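Local coordinates for putative nucleoprotein (PDB 4EWC) that encapsidates the negative-strand viral RNA, protecting it from nucleases and forming the ribonucleoprotein that serves as template for transcription and replication, at residues A[112-117]-A[300-305]. Residues are numbered along the deposited sequence; the frame is centred on the assembly and turned at random.
Sequences AANIEM and IPSKYL
Two backbone carbonyls grip the side-chain amide nitrogen of Asn114: Asn114 ND2 donates to Ile300 O at 2.7 Å and also to the carbonyl oxygen of Ala298. The first bond is nearly straight, 169° at the hydrogen, and Ile300 O lies close to the amide plane of Asn114. An asparagine suits this place because its NH2 has two hydrogens to offer the two carbonyls of a loop, and the pair of bonds should hold the amide in one orientation. CG lies anti to its own carbonyl carbon (chi1 -77°), which sets the amide carbon on the side of the loop before helix 302-305. The other amide atom, Asn114 OD1, rests against Ser302, 3.1 Å from Ser302 CB. Here the C-terminal part of the long helix 96-114 is held against the start of a short helix within the helical-bundle region of this orthomyxovirus nucleoprotein, with Pro301 at the N-cap and Glu110 weakly bonded to Ser302 N. Small residues let the backbones come close: Ala113 CB meets Ser302 CB at 4.2 Å. Leu305 crosses the Asn114 side chain at about a right angle, its CD2 3.5 Å from Asn114 CG; leucine suits this buried place because its branched apolar end can pack on both the amide and Leu316 of helix 315-326. Met117, an exposed selenomethionine, brings CG to 4.3 Å from Ser302 CB.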
# COMPACT_ATOMS: atom_id res chain seq x y z
N ALA A 112 2.60 -33.76 -2.27
CA ALA A 112 2.41 -35.01 -1.54
C ALA A 112 3.61 -35.91 -1.67
O ALA A 112 3.68 -36.97 -1.05
CB ALA A 112 1.14 -35.74 -2.00
N ALA A 113 4.55 -35.51 -2.51
CA ALA A 113 5.84 -36.19 -2.59
C ALA A 113 6.71 -35.61 -1.51
O ALA A 113 7.48 -36.31 -0.85
CB ALA A 113 6.48 -35.95 -3.94
N ASN A 114 6.57 -34.30 -1.34
CA ASN A 114 7.38 -33.53 -0.42
C ASN A 114 6.99 -33.69 1.04
O ASN A 114 7.86 -33.63 1.91
CB ASN A 114 7.38 -32.05 -0.83
CG ASN A 114 8.28 -31.77 -2.02
OD1 ASN A 114 9.38 -32.32 -2.11
ND2 ASN A 114 7.82 -30.93 -2.94
N ILE A 115 5.69 -33.88 1.31
CA ILE A 115 5.26 -34.10 2.69
C ILE A 115 5.72 -35.46 3.20
O ILE A 115 6.08 -35.60 4.36
CB ILE A 115 3.73 -33.90 2.90
CG1 ILE A 115 2.93 -34.68 1.86
CG2 ILE A 115 3.37 -32.43 2.87
CD1 ILE A 115 2.18 -35.89 2.41
N GLU A 116 5.73 -36.47 2.32
CA GLU A 116 6.20 -37.79 2.74
C GLU A 116 7.72 -37.80 2.97
O GLU A 116 8.22 -38.51 3.84
CB GLU A 116 5.77 -38.87 1.73
N MSE A 117 8.45 -37.00 2.19
CA MSE A 117 9.90 -36.95 2.28
C MSE A 117 10.41 -36.13 3.47
O MSE A 117 11.61 -36.13 3.76
CB MSE A 117 10.47 -36.36 0.99
CG MSE A 117 10.23 -37.23 -0.23
SE MSE A 117 10.98 -38.99 -0.11
CE MSE A 117 12.87 -38.49 -0.18
N ILE A 300 8.01 -27.71 -5.43
CA ILE A 300 9.38 -27.91 -5.90
C ILE A 300 9.64 -29.40 -5.91
O ILE A 300 9.36 -30.08 -4.93
CB ILE A 300 10.40 -27.24 -4.99
CG1 ILE A 300 10.30 -25.72 -5.11
CG2 ILE A 300 11.79 -27.69 -5.33
CD1 ILE A 300 11.06 -24.99 -4.04
N PRO A 301 10.16 -29.92 -7.04
CA PRO A 301 10.44 -31.34 -7.24
C PRO A 301 11.27 -31.93 -6.10
O PRO A 301 12.36 -31.43 -5.80
CB PRO A 301 11.22 -31.36 -8.56
CG PRO A 301 10.75 -30.16 -9.29
CD PRO A 301 10.46 -29.12 -8.24
N SER A 302 10.76 -32.99 -5.48
CA SER A 302 11.32 -33.52 -4.23
C SER A 302 12.80 -33.90 -4.29
O SER A 302 13.50 -33.81 -3.28
CB SER A 302 10.49 -34.69 -3.72
OG SER A 302 10.77 -35.86 -4.46
N LYS A 303 13.28 -34.34 -5.45
CA LYS A 303 14.69 -34.69 -5.62
C LYS A 303 15.60 -33.50 -5.31
O LYS A 303 16.74 -33.67 -4.91
CB LYS A 303 14.97 -35.22 -7.03
N TYR A 304 15.07 -32.29 -5.49
CA TYR A 304 15.84 -31.08 -5.27
C TYR A 304 15.65 -30.55 -3.85
O TYR A 304 16.61 -30.05 -3.24
CB TYR A 304 15.43 -30.01 -6.28
CG TYR A 304 15.57 -30.41 -7.72
CD1 TYR A 304 16.67 -31.13 -8.17
CD2 TYR A 304 14.59 -30.06 -8.66
CE1 TYR A 304 16.81 -31.50 -9.51
CE2 TYR A 304 14.70 -30.43 -10.00
CZ TYR A 304 15.83 -31.15 -10.42
OH TYR A 304 15.96 -31.51 -11.73
N LEU A 305 14.43 -30.65 -3.33
CA LEU A 305 14.09 -30.07 -2.04
C LEU A 305 14.72 -30.86 -0.90
O LEU A 305 15.02 -30.32 0.17
CB LEU A 305 12.56 -30.02 -1.88
CG LEU A 305 11.89 -29.06 -0.89
CD1 LEU A 305 12.19 -27.61 -1.24
CD2 LEU A 305 10.37 -29.27 -0.85